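Local coordinates for 3-hydroxyisobutyrate dehydrogenase family protein (Geobacter sulfurreducens, PDB 3PDU) that binds NADP+ and, as a beta-hydroxyacid dehydrogenase with succinic semialdehyde reductase activity, probably interconverts succinic semialdehyde and gamma-hydroxybutyrate, at residues V97-S102 with G167-L172; V174-G179 with K239-A244; Q180-L185 with D277-F282. All coordinates share one frame; numbering follows the deposited sequence. Where two conformers were deposited one is given.

Interaction 1: V97-S102 with G167-L172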
loop_
_atom_site.group_PDB
_atom_site.type_symbol
_atom_site.label_atom_id
_atom_site.label_comp_id
_atom_site.label_asym_id
_atom_site.label_seq_id
_atom_site.Cartn_x
_atom_site.Cartn_y
_atom_site.Cartn_z
ATOM N N VAL A 97 16.365 -17.702 -6.626
ATOM C CA VAL A 97 15.679 -18.349 -5.514
ATOM C C VAL A 97 16.012 -17.582 -4.231
ATOM O O VAL A 97 16.828 -16.654 -4.242
ATOM C CB VAL A 97 16.120 -19.843 -5.349
ATOM C CG1 VAL A 97 15.745 -20.689 -6.594
ATOM C CG2 VAL A 97 17.622 -19.941 -5.062
ATOM N N ASP A 98 15.392 -17.965 -3.124
ATOM C CA ASP A 98 15.729 -17.365 -1.832
ATOM C C ASP A 98 17.023 -17.958 -1.275
ATOM O O ASP A 98 17.453 -19.038 -1.696
ATOM C CB ASP A 98 14.604 -17.617 -0.835
ATOM C CG ASP A 98 14.360 -19.089 -0.610
ATOM O OD1 ASP A 98 13.787 -19.756 -1.508
ATOM O OD2 ASP A 98 14.741 -19.586 0.466
ATOM N N ASP A 99 17.619 -17.262 -0.306
ATOM C CA ASP A 99 18.869 -17.681 0.308
ATOM C C ASP A 99 18.730 -18.958 1.135
ATOM O O ASP A 99 19.694 -19.692 1.296
ATOM C CB ASP A 99 19.503 -16.556 1.151
ATOM C CG ASP A 99 18.545 -15.955 2.176
ATOM O OD1 ASP A 99 17.321 -15.943 1.943
ATOM O OD2 ASP A 99 19.025 -15.453 3.212
ATOM N N GLU A 100 17.539 -19.240 1.656
ATOM C CA GLU A 100 17.367 -20.486 2.408
ATOM C C GLU A 100 17.415 -21.702 1.478
ATOM O O GLU A 100 17.982 -22.742 1.823
ATOM C CB GLU A 100 16.090 -20.451 3.262
ATOM C CG GLU A 100 16.128 -19.319 4.295
ATOM C CD GLU A 100 15.138 -19.490 5.444
ATOM O OE1 GLU A 100 13.953 -19.785 5.185
ATOM O OE2 GLU A 100 15.549 -19.301 6.609
ATOM N N THR A 101 16.843 -21.558 0.289
ATOM C CA THR A 101 16.892 -22.609 -0.731
ATOM C C THR A 101 18.317 -22.862 -1.236
ATOM O O THR A 101 18.786 -24.008 -1.263
ATOM C CB THR A 101 15.944 -22.276 -1.918
ATOM O OG1 THR A 101 14.589 -22.331 -1.466
ATOM C CG2 THR A 101 16.118 -23.259 -3.080
ATOM N N SER A 102 19.015 -21.804 -1.640
ATOM C CA SER A 102 20.377 -21.981 -2.123
ATOM C C SER A 102 21.291 -22.576 -1.036
ATOM O O SER A 102 22.120 -23.433 -1.329
ATOM C CB SER A 102 20.950 -20.692 -2.727
ATOM O OG SER A 102 21.081 -19.679 -1.752
ATOM N N GLY A 167 24.692 -14.068 -2.821
ATOM C CA GLY A 167 24.301 -13.929 -4.214
ATOM C C GLY A 167 22.788 -13.832 -4.343
ATOM O O GLY A 167 22.269 -12.937 -5.007
ATOM N N ALA A 168 22.065 -14.746 -3.700
ATOM C CA ALA A 168 20.606 -14.696 -3.752
ATOM C C ALA A 168 20.083 -13.382 -3.174
ATOM O O ALA A 168 19.160 -12.764 -3.727
ATOM C CB ALA A 168 20.001 -15.890 -2.997
ATOM N N ARG A 169 20.666 -12.955 -2.058
ATOM C CA ARG A 169 20.248 -11.705 -1.430
ATOM C C ARG A 169 20.470 -10.499 -2.343
ATOM O O ARG A 169 19.564 -9.676 -2.513
ATOM C CB ARG A 169 20.923 -11.514 -0.071
ATOM C CG ARG A 169 20.379 -12.457 1.012
ATOM C CD ARG A 169 21.222 -12.411 2.295
ATOM N NE ARG A 169 20.549 -13.133 3.374
ATOM C CZ ARG A 169 20.857 -13.014 4.659
ATOM N NH1 ARG A 169 21.853 -12.220 5.031
ATOM N NH2 ARG A 169 20.176 -13.699 5.571
ATOM N N MET A 170 21.657 -10.397 -2.945
ATOM C CA MET A 170 21.913 -9.332 -3.909
ATOM C C MET A 170 20.900 -9.349 -5.061
ATOM O O MET A 170 20.367 -8.304 -5.450
ATOM C CB MET A 170 23.336 -9.433 -4.476
ATOM C CG MET A 170 23.676 -8.328 -5.471
ATOM S SD MET A 170 23.801 -6.663 -4.725
ATOM C CE MET A 170 25.442 -6.771 -4.002
ATOM N N LYS A 171 20.656 -10.525 -5.631
ATOM C CA LYS A 171 19.718 -10.657 -6.745
ATOM C C LYS A 171 18.318 -10.196 -6.343
ATOM O O LYS A 171 17.653 -9.461 -7.078
ATOM C CB LYS A 171 19.677 -12.106 -7.243
ATOM C CG LYS A 171 18.589 -12.400 -8.283
ATOM C CD LYS A 171 18.781 -11.564 -9.561
ATOM C CE LYS A 171 17.646 -11.793 -10.560
ATOM N NZ LYS A 171 17.710 -10.830 -11.702
ATOM N N LEU A 172 17.862 -10.633 -5.178
ATOM C CA LEU A 172 16.519 -10.245 -4.731
ATOM C C LEU A 172 16.395 -8.728 -4.468
ATOM O O LEU A 172 15.350 -8.109 -4.739
ATOM C CB LEU A 172 16.109 -11.073 -3.508
ATOM C CG LEU A 172 15.841 -12.556 -3.815
ATOM C CD1 LEU A 172 15.464 -13.307 -2.547
ATOM C CD2 LEU A 172 14.755 -12.732 -4.889
#

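Interaction 2: V174-G179 with K239-A244. With NAP (NADP nicotinamide-adenine-dinucleotide phosphate), chain I.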
loop_
_atom_site.group_PDB
_atom_site.type_symbol
_atom_site.label_atom_id
_atom_site.label_comp_id
_atom_site.label_asym_id
_atom_site.label_seq_id
_atom_site.Cartn_x
_atom_site.Cartn_y
_atom_site.Cartn_z
ATOM N N VAL A 174 18.274 -6.317 -5.937
ATOM C CA VAL A 174 18.271 -5.700 -7.262
ATOM C C VAL A 174 16.905 -5.810 -7.938
ATOM O O VAL A 174 16.389 -4.818 -8.464
ATOM C CB VAL A 174 19.354 -6.318 -8.165
ATOM C CG1 VAL A 174 19.200 -5.831 -9.615
ATOM C CG2 VAL A 174 20.746 -5.983 -7.614
ATOM N N ASN A 175 16.302 -6.999 -7.920
ATOM C CA ASN A 175 15.003 -7.151 -8.583
ATOM C C ASN A 175 13.825 -6.507 -7.863
ATOM O O ASN A 175 12.820 -6.179 -8.494
ATOM C CB ASN A 175 14.693 -8.613 -8.923
ATOM C CG ASN A 175 15.188 -8.981 -10.305
ATOM O OD1 ASN A 175 16.133 -8.372 -10.806
ATOM N ND2 ASN A 175 14.553 -9.961 -10.933
ATOM N N MET A 176 13.945 -6.337 -6.549
ATOM C CA MET A 176 12.912 -5.634 -5.798
ATOM C C MET A 176 12.868 -4.189 -6.266
ATOM O O MET A 176 11.794 -3.616 -6.454
ATOM C CB MET A 176 13.203 -5.662 -4.298
ATOM C CG MET A 176 12.200 -4.859 -3.489
ATOM S SD MET A 176 12.491 -4.973 -1.706
ATOM C CE MET A 176 13.967 -3.967 -1.559
ATOM N N ILE A 177 14.045 -3.590 -6.440
ATOM C CA ILE A 177 14.120 -2.258 -7.034
ATOM C C ILE A 177 13.494 -2.275 -8.439
ATOM O O ILE A 177 12.674 -1.422 -8.768
ATOM C CB ILE A 177 15.577 -1.733 -7.078
ATOM C CG1 ILE A 177 16.127 -1.605 -5.651
ATOM C CG2 ILE A 177 15.628 -0.376 -7.768
ATOM C CD1 ILE A 177 17.596 -1.200 -5.570
ATOM N N MET A 178 13.857 -3.256 -9.259
ATOM C CA MET A 178 13.328 -3.302 -10.633
ATOM C C MET A 178 11.794 -3.403 -10.685
ATOM O O MET A 178 11.144 -2.768 -11.528
ATOM C CB MET A 178 13.961 -4.461 -11.403
ATOM C CG MET A 178 13.672 -4.462 -12.893
ATOM S SD MET A 178 14.536 -5.841 -13.695
ATOM C CE MET A 178 13.534 -7.214 -13.141
ATOM N N GLY A 179 11.213 -4.202 -9.797
ATOM C CA GLY A 179 9.764 -4.370 -9.785
ATOM C C GLY A 179 9.058 -3.075 -9.440
ATOM O O GLY A 179 8.056 -2.717 -10.055
ATOM N N LYS A 239 7.143 -13.622 -8.448
ATOM C CA LYS A 239 7.926 -14.529 -7.600
ATOM C C LYS A 239 9.109 -13.814 -6.909
ATOM O O LYS A 239 9.353 -14.009 -5.706
ATOM C CB LYS A 239 8.416 -15.729 -8.436
ATOM C CG LYS A 239 9.275 -16.738 -7.664
ATOM C CD LYS A 239 10.772 -16.542 -7.902
ATOM C CE LYS A 239 11.133 -16.615 -9.393
ATOM N NZ LYS A 239 12.598 -16.338 -9.599
ATOM N N ASP A 240 9.850 -12.987 -7.649
ATOM C CA ASP A 240 10.998 -12.284 -7.031
ATOM C C ASP A 240 10.568 -11.289 -5.955
ATOM O O ASP A 240 11.221 -11.166 -4.907
ATOM C CB ASP A 240 11.856 -11.575 -8.085
ATOM C CG ASP A 240 12.600 -12.547 -8.989
ATOM O OD1 ASP A 240 12.596 -13.765 -8.703
ATOM O OD2 ASP A 240 13.197 -12.087 -9.986
ATOM N N LEU A 241 9.479 -10.562 -6.208
ATOM C CA LEU A 241 8.935 -9.669 -5.181
ATOM C C LEU A 241 8.438 -10.455 -3.954
ATOM O O LEU A 241 8.701 -10.072 -2.806
ATOM C CB LEU A 241 7.801 -8.813 -5.763
ATOM C CG LEU A 241 8.282 -7.671 -6.681
ATOM C CD1 LEU A 241 7.155 -7.038 -7.509
ATOM C CD2 LEU A 241 8.987 -6.597 -5.868
ATOM N N ARG A 242 7.695 -11.532 -4.190
ATOM C CA ARG A 242 7.314 -12.443 -3.100
ATOM C C ARG A 242 8.532 -12.779 -2.238
ATOM O O ARG A 242 8.513 -12.655 -1.000
ATOM C CB ARG A 242 6.701 -13.731 -3.688
ATOM C CG ARG A 242 6.708 -14.966 -2.760
ATOM C CD ARG A 242 6.722 -16.265 -3.590
ATOM N NE ARG A 242 5.722 -16.208 -4.658
ATOM C CZ ARG A 242 5.712 -16.996 -5.733
ATOM N NH1 ARG A 242 6.650 -17.917 -5.894
ATOM N NH2 ARG A 242 4.764 -16.849 -6.657
ATOM N N LEU A 243 9.608 -13.188 -2.893
ATOM C CA LEU A 243 10.800 -13.620 -2.172
ATOM C C LEU A 243 11.469 -12.469 -1.428
ATOM O O LEU A 243 11.967 -12.663 -0.328
ATOM C CB LEU A 243 11.801 -14.286 -3.125
ATOM C CG LEU A 243 11.302 -15.583 -3.785
ATOM C CD1 LEU A 243 12.395 -16.232 -4.639
ATOM C CD2 LEU A 243 10.829 -16.541 -2.705
ATOM N N ALA A 244 11.487 -11.276 -2.029
ATOM C CA ALA A 244 12.035 -10.094 -1.365
ATOM C C ALA A 244 11.274 -9.760 -0.076
ATOM O O ALA A 244 11.875 -9.430 0.957
ATOM C CB ALA A 244 12.024 -8.887 -2.322
HETATM P PA NAP I . 11.176 -19.933 -17.906
HETATM O O1A NAP I . 9.825 -19.910 -17.321
HETATM O O2A NAP I . 11.203 -19.665 -19.354
HETATM O O5B NAP I . 11.928 -21.303 -17.583
HETATM C C5B NAP I . 11.840 -21.985 -16.360
HETATM C C4B NAP I . 12.648 -23.276 -16.491
HETATM O O4B NAP I . 12.496 -24.035 -15.298
HETATM C C3B NAP I . 12.163 -24.176 -17.636
HETATM O O3B NAP I . 13.283 -24.893 -18.124
HETATM C C2B NAP I . 11.234 -25.150 -16.929
HETATM O O2B NAP I . 11.109 -26.424 -17.508
HETATM C C1B NAP I . 11.975 -25.298 -15.617
HETATM N N9A NAP I . 11.119 -25.784 -14.530
HETATM C C8A NAP I . 10.074 -25.147 -13.916
HETATM N N7A NAP I . 9.595 -25.982 -12.957
HETATM C C5A NAP I . 10.328 -27.114 -12.947
HETATM C C6A NAP I . 10.273 -28.265 -12.174
HETATM N N6A NAP I . 9.357 -28.390 -11.206
HETATM N N1A NAP I . 11.177 -29.271 -12.425
HETATM C C2A NAP I . 12.130 -29.137 -13.416
HETATM N N3A NAP I . 12.178 -27.990 -14.178
HETATM C C4A NAP I . 11.287 -27.000 -13.941
HETATM O O3 NAP I . 12.014 -18.868 -17.053
HETATM P PN NAP I . 13.343 -18.026 -17.340
HETATM O O1N NAP I . 12.935 -16.661 -17.717
HETATM O O2N NAP I . 14.264 -18.855 -18.159
HETATM O O5D NAP I . 13.864 -17.968 -15.820
HETATM C C5D NAP I . 14.708 -18.942 -15.248
HETATM C C4D NAP I . 15.267 -18.326 -13.972
HETATM O O4D NAP I . 16.037 -17.186 -14.297
HETATM C C3D NAP I . 14.146 -17.819 -13.072
HETATM O O3D NAP I . 14.571 -17.966 -11.726
HETATM C C2D NAP I . 14.052 -16.340 -13.386
HETATM O O2D NAP I . 13.523 -15.581 -12.308
HETATM C C1D NAP I . 15.531 -16.057 -13.618
HETATM N N1N NAP I . 15.848 -14.882 -14.431
HETATM C C2N NAP I . 15.108 -14.569 -15.538
HETATM C C3N NAP I . 15.452 -13.455 -16.312
HETATM C C7N NAP I . 14.675 -13.097 -17.558
HETATM O O7N NAP I . 14.807 -11.803 -18.060
HETATM N N7N NAP I . 13.861 -13.969 -18.159
HETATM C C4N NAP I . 16.553 -12.684 -15.945
HETATM C C5N NAP I . 17.315 -13.025 -14.827
HETATM C C6N NAP I . 16.956 -14.142 -14.082
HETATM P P2B NAP I . 9.919 -26.724 -18.553
HETATM O O1X NAP I . 9.679 -28.201 -18.444
HETATM O O2X NAP I . 8.702 -25.908 -18.171
HETATM O O3X NAP I . 10.354 -26.334 -19.934
#

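Interaction 3: Q180-L185 with D277-F282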
loop_
_atom_site.group_PDB
_atom_site.type_symbol
_atom_site.label_atom_id
_atom_site.label_comp_id
_atom_site.label_asym_id
_atom_site.label_seq_id
_atom_site.Cartn_x
_atom_site.Cartn_y
_atom_site.Cartn_z
ATOM N N GLN A 180 9.583 -2.362 -8.446
ATOM C CA GLN A 180 9.008 -1.078 -8.070
ATOM C C GLN A 180 9.209 -0.027 -9.166
ATOM O O GLN A 180 8.345 0.833 -9.376
ATOM C CB GLN A 180 9.577 -0.606 -6.736
ATOM C CG GLN A 180 9.183 -1.518 -5.561
ATOM C CD GLN A 180 9.579 -0.936 -4.213
ATOM O OE1 GLN A 180 10.386 -1.515 -3.485
ATOM N NE2 GLN A 180 9.011 0.203 -3.879
ATOM N N MET A 181 10.340 -0.081 -9.872
ATOM C CA MET A 181 10.537 0.832 -11.006
ATOM C C MET A 181 9.521 0.605 -12.108
ATOM O O MET A 181 9.070 1.562 -12.762
ATOM C CB MET A 181 11.945 0.721 -11.592
ATOM C CG MET A 181 13.002 1.434 -10.753
ATOM S SD MET A 181 14.635 1.242 -11.487
ATOM C CE MET A 181 14.489 2.195 -13.001
ATOM N N MET A 182 9.166 -0.658 -12.334
ATOM C CA MET A 182 8.218 -0.977 -13.405
ATOM C C MET A 182 6.815 -0.496 -13.039
ATOM O O MET A 182 6.099 0.052 -13.889
ATOM C CB MET A 182 8.205 -2.475 -13.722
ATOM C CG MET A 182 7.300 -2.841 -14.915
ATOM S SD MET A 182 7.966 -2.216 -16.474
ATOM C CE MET A 182 6.601 -1.179 -16.997
ATOM N N THR A 183 6.408 -0.685 -11.780
ATOM C CA THR A 183 5.093 -0.183 -11.381
ATOM C C THR A 183 5.080 1.351 -11.353
ATOM O O THR A 183 4.070 1.970 -11.657
ATOM C CB THR A 183 4.575 -0.758 -10.030
ATOM O OG1 THR A 183 5.508 -0.474 -8.971
ATOM C CG2 THR A 183 4.316 -2.257 -10.135
ATOM N N ALA A 184 6.213 1.958 -11.012
ATOM C CA ALA A 184 6.325 3.414 -11.060
ATOM C C ALA A 184 6.124 3.930 -12.485
ATOM O O ALA A 184 5.304 4.820 -12.722
ATOM C CB ALA A 184 7.673 3.871 -10.506
ATOM N N LEU A 185 6.869 3.364 -13.431
ATOM C CA LEU A 185 6.713 3.727 -14.841
ATOM C C LEU A 185 5.293 3.462 -15.335
ATOM O O LEU A 185 4.694 4.307 -16.011
ATOM C CB LEU A 185 7.732 2.992 -15.722
ATOM C CG LEU A 185 7.620 3.281 -17.225
ATOM C CD1 LEU A 185 8.031 4.718 -17.505
ATOM C CD2 LEU A 185 8.495 2.327 -18.025
ATOM N N ASP A 277 5.526 -10.353 -20.833
ATOM C CA ASP A 277 6.634 -9.657 -20.191
ATOM C C ASP A 277 6.153 -8.987 -18.907
ATOM O O ASP A 277 4.988 -8.564 -18.815
ATOM C CB ASP A 277 7.216 -8.593 -21.119
ATOM C CG ASP A 277 8.547 -8.061 -20.612
ATOM O OD1 ASP A 277 9.544 -8.803 -20.700
ATOM O OD2 ASP A 277 8.586 -6.914 -20.123
ATOM N N PHE A 278 7.044 -8.843 -17.924
ATOM C CA PHE A 278 6.646 -8.192 -16.677
ATOM C C PHE A 278 6.152 -6.760 -16.850
ATOM O O PHE A 278 5.445 -6.239 -15.982
ATOM C CB PHE A 278 7.720 -8.312 -15.571
ATOM C CG PHE A 278 8.880 -7.353 -15.700
ATOM C CD1 PHE A 278 9.084 -6.365 -14.733
ATOM C CD2 PHE A 278 9.811 -7.486 -16.725
ATOM C CE1 PHE A 278 10.176 -5.504 -14.805
ATOM C CE2 PHE A 278 10.914 -6.621 -16.816
ATOM C CZ PHE A 278 11.088 -5.619 -15.851
ATOM N N ALA A 279 6.483 -6.126 -17.971
ATOM C CA ALA A 279 5.950 -4.788 -18.244
ATOM C C ALA A 279 4.420 -4.810 -18.336
ATOM O O ALA A 279 3.751 -3.779 -18.200
ATOM C CB ALA A 279 6.558 -4.203 -19.538
ATOM N N ALA A 280 3.868 -5.993 -18.570
ATOM C CA ALA A 280 2.428 -6.137 -18.725
ATOM C C ALA A 280 1.643 -5.837 -17.446
ATOM O O ALA A 280 0.416 -5.838 -17.462
ATOM C CB ALA A 280 2.088 -7.523 -19.263
ATOM N N VAL A 281 2.335 -5.578 -16.339
ATOM C CA VAL A 281 1.633 -5.104 -15.148
ATOM C C VAL A 281 0.877 -3.821 -15.497
ATOM O O VAL A 281 -0.121 -3.489 -14.886
ATOM C CB VAL A 281 2.597 -4.864 -13.956
ATOM C CG1 VAL A 281 3.540 -3.704 -14.245
ATOM C CG2 VAL A 281 1.804 -4.619 -12.671
ATOM N N PHE A 282 1.358 -3.109 -16.506
ATOM C CA PHE A 282 0.670 -1.914 -16.985
ATOM C C PHE A 282 -0.798 -2.188 -17.302
ATOM O O PHE A 282 -1.656 -1.316 -17.160
ATOM C CB PHE A 282 1.393 -1.392 -18.223
ATOM C CG PHE A 282 0.775 -0.174 -18.827
ATOM C CD1 PHE A 282 0.790 1.037 -18.151
ATOM C CD2 PHE A 282 0.231 -0.221 -20.106
ATOM C CE1 PHE A 282 0.245 2.175 -18.733
ATOM C CE2 PHE A 282 -0.319 0.912 -20.686
ATOM C CZ PHE A 282 -0.307 2.109 -20.004
#

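Interaction 1: V97-S102 with G167-L172
Asp99 and Arg169 form the charged half of this contact, in which the first turn of helix 99-111, in the nucleotide-binding domain, meets the beginning of the long helix 166-194. The salt bridge rests on one carboxylate oxygen: Arg169 NE lies 2.8 Å from Asp99 OD2, and Arg169 NH2 adds a weak second bond to the same Asp99 OD2 at 3.2 Å. The NE donor comes from above the carboxylate, 49° out of its plane, and the two flat groups are turned 54° against each other, unlike a flat, two-oxygen bidentate bridge. An extended chain from CG to NE carries the guanidinium to Asp99. The other oxygen, OD1, is taken by Arg250 of helix 234-251, while NH1 of Arg169 reaches the carbonyl of Cys195 of the second subunit.

Capping is settled within residues 97-102. Asp98 is the N-cap: its OD2 accepts from Thr101 N at 2.9 Å, and its OD1 is bonded to Thr101 OG1 at 2.7 Å, which ties the first turn together.

Van der Waals packing fills the rest: methyl groups lie on backbone atoms where helix 99-111 starts. Ala168 CB is 3.5 Å from Val97 O and 3.8 Å from Asp99 N, an amide buried here with no hydrogen-bond partner. Beside it, Leu172 CD1 lies 4.0 Å from Val97 O and also touches the CA of Asp98. Ser102 only brushes Ala168, its hydroxyl being bonded to Glu118.

The chemistry is that of a small, mainly van der Waals interface with an ionic pair at one side. Because Asp99 divides its two oxygens between arginines on different helices, its negative charge is probably well compensated despite burial, and the domain junction is linked through Arg169 to the neighbouring subunit.

Interaction 2: V174-G179 with K239-A244
Asn175 and Asp240 join two helices of the all-helical C-terminal domain that accompanies the Rossmann-type domain in beta-hydroxyacid dehydrogenases. The segments cross at -120°, their axes 9.0 Å apart at closest approach.

The first component is a chain of polar contacts that ends on the cofactor. Asn175 ND2 donates to Asp240 OD2 at 2.7 Å, meeting this oxygen on its anti side, with amide and carboxylate planes 49° apart. The other oxygen is met on the syn side: Lys239 NZ forms a salt bridge with Asp240 OD1 at 2.7 Å. From there the ammonium group donates to the nicotinamide ribose of NADP+, with Lys239 NZ 3.0 Å from O2D and a weak bond to O3D. Two bends, at chi2 and chi3, fold the lysine chain back, placing its end beside the carboxylate of its own sequence neighbour as well as the sugar. NZ also bonds to the carbonyl of Thr96, and Asn175 OD1 accepts from Lys171, another residue of the cofactor pocket. With an alanine in place of Asp240, Lys239 would probably lose the carboxylate that steadies its ammonium group beside the ribose, and ND2 of Asn175 would be left without this acceptor.

Apolar contacts lie on the side of the crossing away from the cofactor. Leu241 CD2 rests 4.0 Å from Met176 CA, against the backbone of helix 166-194, while the other branch of Leu241 passes close to Gly179. Gly179 has no CB at the place where one would overlap Leu241 CD1, which is how the leucine can lie close. Met176, with CG anti to its backbone N (chi1 176°), runs alongside Ala244, where the methyl Ala244 CB stands 4.0 Å from both CB and SD of the methionine.

Interaction 3: Q180-L185 with D277-F282
Met182, on one turn of the long helix 166-194, faces a short 3-10 segment, residues 278-281, with its CA 6.6 Å from that of Ala279, while Thr183 lies opposite Val281. The contact packs the segment following helix 256-270 on helix 166-194, inside the C-terminal helical domain. Across the interface Met182 supplies most of the touching atoms, and three residues of the 3-10 turn receive it.

Its CG stands anti to the backbone N (chi1 -176°), which sends the chain out from the helix; bends at chi2 and chi3 then lay the thioether against the turn. Close to the helix, Met182 CB approaches Phe278 CE1 at 3.8 Å, obliquely to the ring. Further out, Met182 SD lies 4.8 Å from the ring centroid of Phe278 and 29° off the ring normal, a Met-aromatic contact of oblique approach. The same sulfur meets backbone as well, with Met182 SD 3.7 Å from Ala279 CA, and the terminal CE touches that alanine too. Met182 CG also packs on Val281 CG1 at 3.9 Å, the two side chains sliding past each other in opposite directions. A looser methyl pair, Thr183 CG2 and Val281 CG2 at 4.3 Å, extends the apolar strip.

The turn has its own polar brace. Asp277 OD2 accepts from Ala279 N at 3.1 Å, forming an Asx turn that opens the 3-10 segment, and Lys219 forms a salt bridge with the same carboxylate. Phe278 is further placed by an edge-to-face stack with Phe232.

The chemistry therefore divides cleanly: carbon and sulfur surfaces make the contact between helix and turn, through dispersion and sulfur-aromatic attraction, whereas the polar bonds of Asp277 shape the turn that presents Phe278, Ala279 and Val281 to the methionine.

One helix, 166-194, threads all three contacts, which follow one another along it from its beginning to just past its middle. Interaction 1 joins it to the nucleotide-binding domain, while interactions 2 and 3 lie within the C-terminal helical domain. Neighbouring centres are about 11 and 12 Å apart, and those of interactions 1 and 3 about 22 Å. Leu172 packs on Leu243 to connect the first two; Met178 meets Phe278 between the second and third. In chain order interaction 1 closes before the others open, whereas 2 and 3 alternate their segments. A single long helix thus ties the two domains together beside the NADP+ site, and each contact also touches the second subunit.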